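Long-range contacts in rhamnosidase B (Bacillus sp., PDB 2OKX), which probably releases terminal alpha-L-rhamnose from rhamnosides by hydrolysing the glycosidic bond, as a glycoside hydrolase of family 78: residues A[468-473]-A[858-863]; A[799-804]-A[863-868]; A[842-847]-A[854-859]. All coordinates share one frame; numbering follows the deposited sequence.

Contact 1. Residues A[468-473]-A[858-863]; sequences VEYMRE and RSHCHA
Glu469 and Tyr470, near the end of strand 462-472 in the concanavalin-like domain, meet His860 on the long loop between helices 817-833 and 868-876, so that a beta domain is joined to the helical glycosidase domain at a buried interface. Glu469 reaches across with its chain extended beyond CG, and its OE1 accepts the backbone N-H of His860, with 2.8 Å between His860 N and Glu469 OE1. The bond is fairly straight (156°), but the N-H arrives from above the carboxylate plane, 36° out of it. A water also donates to Glu469 OE1 (2.7 Å) and to Arg858 O (2.9 Å), and another donates to Glu469 OE2 at 2.6 Å. A glutamate suits the place because a loop without regular structure offers backbone groups that need partners, and its two oxygens can serve several at once.

Beside this polar grip, Tyr470 CB sits over one face of the His860 imidazole, 3.6 Å from its centroid, as a CH-pi contact. Tyr470 CG, anti to its backbone N, lies 3.4 Å from His860 CE1; the two rings are nearly parallel (15°) but slid apart, with centroids 5.0 Å from each other, and barely overlap. His860 NE2 is hydrogen-bonded to Gln477 OE1, and Trp840 meets the imidazole edge-to-face. An alanine in place of His860 would keep the backbone bond to Glu469 but would probably leave Gln477 OE1 without this partner and a gap over Tyr470 CB where the imidazole lay. Glu446 lies close to Glu469 OE2, and such like charges would probably raise the pKa of one carboxylate; the N-H and water donors around Glu469 would work the other way, favouring its negative form.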
# COMPACT_ATOMS: atom_id res chain seq x y z
N VAL A 468 -1.20 -6.86 -12.65
CA VAL A 468 0.23 -6.65 -12.48
C VAL A 468 0.55 -5.22 -12.91
O VAL A 468 -0.25 -4.58 -13.59
CB VAL A 468 1.09 -7.65 -13.29
CG1 VAL A 468 0.76 -9.07 -12.84
CG2 VAL A 468 0.84 -7.49 -14.78
N GLU A 469 1.72 -4.72 -12.51
CA GLU A 469 2.13 -3.36 -12.84
C GLU A 469 3.05 -3.27 -14.05
O GLU A 469 3.06 -2.26 -14.75
CB GLU A 469 2.92 -2.74 -11.68
CG GLU A 469 2.25 -2.73 -10.34
CD GLU A 469 3.08 -1.95 -9.33
OE1 GLU A 469 4.21 -2.38 -9.02
OE2 GLU A 469 2.60 -0.90 -8.86
N TYR A 470 3.83 -4.32 -14.26
CA TYR A 470 4.81 -4.32 -15.32
C TYR A 470 4.98 -5.61 -16.12
O TYR A 470 4.96 -6.71 -15.57
CB TYR A 470 6.17 -3.95 -14.70
CG TYR A 470 7.32 -3.83 -15.68
CD1 TYR A 470 8.12 -4.92 -15.99
CD2 TYR A 470 7.57 -2.62 -16.32
CE1 TYR A 470 9.16 -4.81 -16.93
CE2 TYR A 470 8.59 -2.50 -17.25
CZ TYR A 470 9.38 -3.59 -17.55
OH TYR A 470 10.39 -3.45 -18.48
N MET A 471 5.13 -5.45 -17.42
CA MET A 471 5.39 -6.56 -18.32
C MET A 471 6.00 -5.99 -19.59
O MET A 471 5.70 -4.86 -20.00
CB MET A 471 4.11 -7.38 -18.60
CG MET A 471 2.91 -6.66 -19.16
SD MET A 471 1.40 -7.70 -18.95
CE MET A 471 1.81 -9.13 -19.96
N ARG A 472 6.91 -6.75 -20.19
CA ARG A 472 7.60 -6.30 -21.39
C ARG A 472 8.20 -7.45 -22.18
O ARG A 472 8.94 -8.27 -21.64
CB ARG A 472 8.73 -5.33 -21.01
CG ARG A 472 9.57 -4.85 -22.19
CD ARG A 472 10.83 -4.11 -21.74
NE ARG A 472 11.65 -3.66 -22.87
CZ ARG A 472 11.37 -2.61 -23.63
NH1 ARG A 472 10.29 -1.87 -23.39
NH2 ARG A 472 12.16 -2.30 -24.65
N GLU A 473 7.86 -7.51 -23.46
CA GLU A 473 8.39 -8.51 -24.38
C GLU A 473 8.53 -9.94 -23.84
O GLU A 473 9.61 -10.52 -23.89
CB GLU A 473 9.74 -8.01 -24.92
CG GLU A 473 9.60 -6.70 -25.69
CD GLU A 473 10.93 -6.12 -26.15
OE1 GLU A 473 10.89 -5.18 -26.97
OE2 GLU A 473 11.99 -6.59 -25.70
N ARG A 858 10.49 -3.08 -7.07
CA ARG A 858 9.41 -3.93 -6.57
C ARG A 858 8.12 -3.24 -7.02
O ARG A 858 7.47 -3.66 -7.98
CB ARG A 858 9.43 -4.04 -5.05
CG ARG A 858 8.25 -4.86 -4.50
CD ARG A 858 8.08 -4.76 -2.99
NE ARG A 858 7.81 -3.40 -2.53
CZ ARG A 858 6.98 -3.11 -1.53
NH1 ARG A 858 6.33 -4.08 -0.90
NH2 ARG A 858 6.81 -1.84 -1.15
N SER A 859 7.77 -2.17 -6.32
CA SER A 859 6.59 -1.38 -6.65
C SER A 859 6.94 -0.37 -7.74
O SER A 859 7.99 0.28 -7.69
CB SER A 859 6.11 -0.62 -5.41
OG SER A 859 5.23 0.43 -5.78
N HIS A 860 6.07 -0.26 -8.74
CA HIS A 860 6.31 0.67 -9.84
C HIS A 860 5.59 2.00 -9.62
O HIS A 860 5.66 2.89 -10.47
CB HIS A 860 5.85 0.05 -11.17
CG HIS A 860 6.75 -1.03 -11.66
ND1 HIS A 860 7.52 -0.90 -12.80
CD2 HIS A 860 7.04 -2.25 -11.15
CE1 HIS A 860 8.24 -1.99 -12.96
NE2 HIS A 860 7.97 -2.83 -11.98
N CYS A 861 4.92 2.13 -8.49
CA CYS A 861 4.17 3.35 -8.18
C CYS A 861 4.29 3.71 -6.70
O CYS A 861 3.49 3.24 -5.89
CB CYS A 861 2.70 3.16 -8.57
SG CYS A 861 1.63 4.61 -8.35
N HIS A 862 5.28 4.52 -6.36
CA HIS A 862 5.53 4.96 -4.98
C HIS A 862 5.63 6.48 -5.01
O HIS A 862 6.60 7.03 -5.51
CB HIS A 862 6.85 4.38 -4.46
CG HIS A 862 6.68 3.25 -3.50
ND1 HIS A 862 7.12 3.30 -2.19
CD2 HIS A 862 6.13 2.02 -3.66
CE1 HIS A 862 6.84 2.15 -1.59
NE2 HIS A 862 6.24 1.36 -2.46
N ALA A 863 4.62 7.16 -4.46
CA ALA A 863 4.62 8.62 -4.47
C ALA A 863 5.77 9.23 -3.69
O ALA A 863 6.04 10.42 -3.83
CB ALA A 863 3.28 9.15 -3.94
O HOH W 1 5.30 -4.84 -9.42
O HOH W 2 2.73 0.08 -6.45

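Contact 2. Residues A[799-804]-A[863-868]; sequences GSPFMS and AWSAAP
Pro801 and Ser865 bring the first turn of helix 801-813 against the 3-10 segment 863-865, their CA atoms only 4.6 Å apart. A water bridges the two backbones, donating to Pro801 O (2.7 Å) and Trp864 O (2.9 Å) and accepting from Ala867 N. Packing is tight at the closest point, where Pro801 CB and Ser865 CB stand 3.3 Å apart; the small serine makes such an approach possible, and its hydroxyl is bonded to Trp840 O. Proline fits the first turn, where its missing N-H costs nothing, and Ser800 before it caps the helix by a weak bond from Met803 N, its OG being hydrogen-bonded also to Asp683 OD2.

The main side-chain pairing is an offset stack: the Phe802 ring lies on the six-membered ring of Trp864, centroids 3.9 Å apart and planes at 8°, with Trp864 CE3 over the centre of the phenyl ring. Phe802 CB adds a CH-pi contact, 3.4 Å from the centroid of the five-membered ring. Trp864 NE1 is bonded to Glu841 O.

Around the pair, helix 577-590 touches Phe802 through Asn582 and Trp864 through Asp579, while Tyr828 and Met831 of helix 817-833 pack on Pro801.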
# COMPACT_ATOMS: atom_id res chain seq x y z
N GLY A 799 19.89 4.77 -3.68
CA GLY A 799 19.17 3.64 -4.24
C GLY A 799 17.69 3.81 -4.55
O GLY A 799 17.07 2.88 -5.06
N SER A 800 17.12 4.97 -4.24
CA SER A 800 15.70 5.18 -4.52
C SER A 800 15.40 6.64 -4.79
O SER A 800 16.11 7.53 -4.31
CB SER A 800 14.85 4.73 -3.33
OG SER A 800 15.06 5.59 -2.22
N PRO A 801 14.35 6.92 -5.57
CA PRO A 801 13.99 8.31 -5.87
C PRO A 801 13.59 9.01 -4.58
O PRO A 801 13.55 10.23 -4.50
CB PRO A 801 12.82 8.17 -6.84
CG PRO A 801 13.10 6.84 -7.53
CD PRO A 801 13.52 5.98 -6.36
N PHE A 802 13.28 8.20 -3.56
CA PHE A 802 12.90 8.72 -2.25
C PHE A 802 14.09 9.51 -1.72
O PHE A 802 13.96 10.66 -1.30
CB PHE A 802 12.60 7.56 -1.30
CG PHE A 802 12.44 7.97 0.15
CD1 PHE A 802 13.19 7.36 1.14
CD2 PHE A 802 11.51 8.94 0.51
CE1 PHE A 802 13.03 7.71 2.48
CE2 PHE A 802 11.34 9.30 1.85
CZ PHE A 802 12.10 8.68 2.84
N MET A 803 15.26 8.88 -1.76
CA MET A 803 16.49 9.51 -1.30
C MET A 803 16.85 10.64 -2.26
O MET A 803 17.41 11.65 -1.85
CB MET A 803 17.61 8.47 -1.25
CG MET A 803 18.93 8.96 -0.66
SD MET A 803 18.81 9.57 1.04
CE MET A 803 19.66 11.16 0.86
N SER A 804 16.52 10.47 -3.54
CA SER A 804 16.80 11.51 -4.53
C SER A 804 16.14 12.83 -4.12
O SER A 804 16.68 13.90 -4.36
CB SER A 804 16.27 11.10 -5.91
OG SER A 804 17.09 10.11 -6.52
N ALA A 863 4.62 7.16 -4.46
CA ALA A 863 4.62 8.62 -4.47
C ALA A 863 5.77 9.23 -3.69
O ALA A 863 6.04 10.42 -3.83
CB ALA A 863 3.28 9.15 -3.94
N TRP A 864 6.48 8.44 -2.89
CA TRP A 864 7.60 9.01 -2.16
C TRP A 864 8.72 9.30 -3.16
O TRP A 864 9.72 9.96 -2.83
CB TRP A 864 8.05 8.07 -1.02
CG TRP A 864 8.92 6.89 -1.37
CD1 TRP A 864 9.18 6.38 -2.62
CD2 TRP A 864 9.65 6.07 -0.45
NE1 TRP A 864 10.03 5.30 -2.52
CE2 TRP A 864 10.33 5.08 -1.20
CE3 TRP A 864 9.79 6.06 0.95
CZ2 TRP A 864 11.14 4.11 -0.61
CZ3 TRP A 864 10.59 5.10 1.54
CH2 TRP A 864 11.26 4.13 0.76
N SER A 865 8.52 8.84 -4.39
CA SER A 865 9.48 9.02 -5.49
C SER A 865 9.05 10.10 -6.49
O SER A 865 9.69 10.27 -7.52
CB SER A 865 9.62 7.70 -6.27
OG SER A 865 10.17 6.66 -5.48
N ALA A 866 7.98 10.83 -6.19
CA ALA A 866 7.47 11.86 -7.11
C ALA A 866 8.13 13.24 -7.03
O ALA A 866 7.51 14.25 -7.38
CB ALA A 866 5.95 12.00 -6.94
N ALA A 867 9.39 13.27 -6.60
CA ALA A 867 10.13 14.53 -6.47
C ALA A 867 9.94 15.60 -7.55
O ALA A 867 9.72 16.77 -7.24
CB ALA A 867 11.63 14.22 -6.32
N PRO A 868 10.01 15.22 -8.85
CA PRO A 868 9.83 16.23 -9.90
C PRO A 868 8.56 17.06 -9.76
O PRO A 868 8.54 18.23 -10.14
CB PRO A 868 9.85 15.39 -11.18
CG PRO A 868 10.75 14.24 -10.81
CD PRO A 868 10.26 13.89 -9.43
O HOH W 3 11.14 11.52 -4.76

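Contact 3. Residues A[842-847]-A[854-859]; sequences MYPNFA and DMLTRS
Pro844 and Leu856 meet through a ring and a carbonyl: Leu856 O lies against the pyrrolidine ring, 3.4 Å from Pro844 CA and 3.6 Å from Pro844 CG. At the ring's outer end Pro844 CG also touches Leu856 CD2, at 3.9 Å. Having no N-H, the proline nitrogen cannot bond to this oxygen, which instead takes a CA-H contact from Pro844 and a weak bond from Arg850. Tyr843 CB points away from segment 854-859, and the tyrosine hydroxyl is hydrogen-bonded to Ser804 OG.

Farther along, Met842 N donates to Thr857 OG1 (3.0 Å, 151°), and Thr857 OG1 donates in turn to Ser859 O. Threonine suits the place, since its one hydroxyl, anti to the backbone N, accepts from Met842 across the contact and donates to Ser859 O two residues further on in its own segment. The flexible Met842 chain bends at its last torsion to lay CE 3.8 Å from Arg858 CB. The guanidinium of Arg858 goes on to salt bridges with Glu841 and Glu572.

A water joins Asn845 N to Met855 O. With residues 842 and 857 drawn together and no helix or strand between them, the excursion resembles an omega loop, here within the helical glycosidase domain.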
# COMPACT_ATOMS: atom_id res chain seq x y z
N MET A 842 12.07 2.09 -6.26
CA MET A 842 13.53 2.09 -6.18
C MET A 842 14.16 2.12 -7.55
O MET A 842 13.47 1.97 -8.57
CB MET A 842 14.01 0.83 -5.45
CG MET A 842 13.43 0.63 -4.06
SD MET A 842 13.75 -1.04 -3.44
CE MET A 842 12.60 -1.97 -4.48
N TYR A 843 15.47 2.31 -7.58
CA TYR A 843 16.23 2.33 -8.82
C TYR A 843 16.70 0.92 -9.13
O TYR A 843 16.81 0.08 -8.23
CB TYR A 843 17.44 3.26 -8.70
CG TYR A 843 17.08 4.72 -8.67
CD1 TYR A 843 17.63 5.58 -7.72
CD2 TYR A 843 16.20 5.26 -9.61
CE1 TYR A 843 17.31 6.93 -7.70
CE2 TYR A 843 15.87 6.61 -9.60
CZ TYR A 843 16.43 7.44 -8.64
OH TYR A 843 16.10 8.78 -8.62
N PRO A 844 16.98 0.63 -10.41
CA PRO A 844 17.45 -0.70 -10.81
C PRO A 844 18.87 -0.94 -10.30
O PRO A 844 19.56 -0.01 -9.89
CB PRO A 844 17.41 -0.64 -12.33
CG PRO A 844 16.36 0.37 -12.62
CD PRO A 844 16.65 1.44 -11.59
N ASN A 845 19.29 -2.21 -10.34
CA ASN A 845 20.63 -2.61 -9.93
C ASN A 845 20.98 -2.53 -8.45
O ASN A 845 22.14 -2.34 -8.09
CB ASN A 845 21.67 -1.87 -10.77
CG ASN A 845 21.51 -2.13 -12.26
OD1 ASN A 845 21.19 -3.25 -12.67
ND2 ASN A 845 21.74 -1.10 -13.07
N PHE A 846 19.97 -2.65 -7.60
CA PHE A 846 20.15 -2.67 -6.15
C PHE A 846 19.40 -3.93 -5.74
O PHE A 846 18.27 -4.15 -6.16
CB PHE A 846 19.53 -1.44 -5.47
CG PHE A 846 20.36 -0.20 -5.60
CD1 PHE A 846 20.29 0.59 -6.75
CD2 PHE A 846 21.23 0.19 -4.58
CE1 PHE A 846 21.07 1.74 -6.87
CE2 PHE A 846 22.01 1.33 -4.69
CZ PHE A 846 21.93 2.11 -5.84
N ALA A 847 20.03 -4.77 -4.92
CA ALA A 847 19.41 -6.02 -4.50
C ALA A 847 18.34 -5.89 -3.42
O ALA A 847 17.50 -6.78 -3.25
CB ALA A 847 20.48 -7.00 -4.04
N ASP A 854 17.17 -8.73 -10.56
CA ASP A 854 17.08 -8.26 -11.94
C ASP A 854 15.88 -7.35 -12.14
O ASP A 854 15.76 -6.68 -13.17
CB ASP A 854 16.99 -9.45 -12.91
CG ASP A 854 18.25 -10.30 -12.92
OD1 ASP A 854 19.34 -9.76 -13.20
OD2 ASP A 854 18.15 -11.51 -12.64
N MET A 855 14.97 -7.34 -11.17
CA MET A 855 13.78 -6.50 -11.27
C MET A 855 14.17 -5.04 -11.27
O MET A 855 15.09 -4.63 -10.55
CB MET A 855 12.84 -6.76 -10.09
CG MET A 855 12.33 -8.18 -9.99
SD MET A 855 11.28 -8.36 -8.55
CE MET A 855 10.23 -9.76 -9.08
N LEU A 856 13.47 -4.24 -12.07
CA LEU A 856 13.74 -2.82 -12.14
C LEU A 856 13.45 -2.20 -10.77
O LEU A 856 14.16 -1.30 -10.32
CB LEU A 856 12.86 -2.16 -13.21
CG LEU A 856 13.14 -2.59 -14.65
CD1 LEU A 856 12.03 -2.09 -15.59
CD2 LEU A 856 14.49 -2.03 -15.08
N THR A 857 12.42 -2.71 -10.12
CA THR A 857 11.97 -2.22 -8.82
C THR A 857 10.87 -3.17 -8.34
O THR A 857 10.38 -3.98 -9.12
CB THR A 857 11.38 -0.79 -8.96
OG1 THR A 857 10.91 -0.32 -7.69
CG2 THR A 857 10.22 -0.81 -9.94
N ARG A 858 10.49 -3.08 -7.07
CA ARG A 858 9.41 -3.93 -6.57
C ARG A 858 8.12 -3.24 -7.02
O ARG A 858 7.47 -3.66 -7.98
CB ARG A 858 9.43 -4.04 -5.05
CG ARG A 858 8.25 -4.86 -4.50
CD ARG A 858 8.08 -4.76 -2.99
NE ARG A 858 7.81 -3.40 -2.53
CZ ARG A 858 6.98 -3.11 -1.53
NH1 ARG A 858 6.33 -4.08 -0.90
NH2 ARG A 858 6.81 -1.84 -1.15
N SER A 859 7.77 -2.17 -6.32
CA SER A 859 6.59 -1.38 -6.65
C SER A 859 6.94 -0.37 -7.74
O SER A 859 7.99 0.28 -7.69
CB SER A 859 6.11 -0.62 -5.41
OG SER A 859 5.23 0.43 -5.78
O HOH W 4 17.61 -4.50 -11.05

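Overall arrangement
Contacts 1 and 2 are buried, whereas contact 3 is only partly so and holds the base of a loop nearer the surface. Contact 1 alone joins two different domains, and it relies on a carboxylate, a backbone N-H, waters and a histidine face packed by Tyr470; contact 2, inside the helical domain, relies on aromatic stacking. Contact 3 mixes a hydroxyl relay with small apolar touches. All three use the stretch between helices 817-833 and 868-876: Arg858 and Ser859 belong to contacts 1 and 3, Ala863 to contacts 1 and 2. Tyr843 ties contact 3 to contact 2 through Ser804 and Gly799, and Tyr470 OH of contact 1 packs on Leu856 CD1 of contact 3.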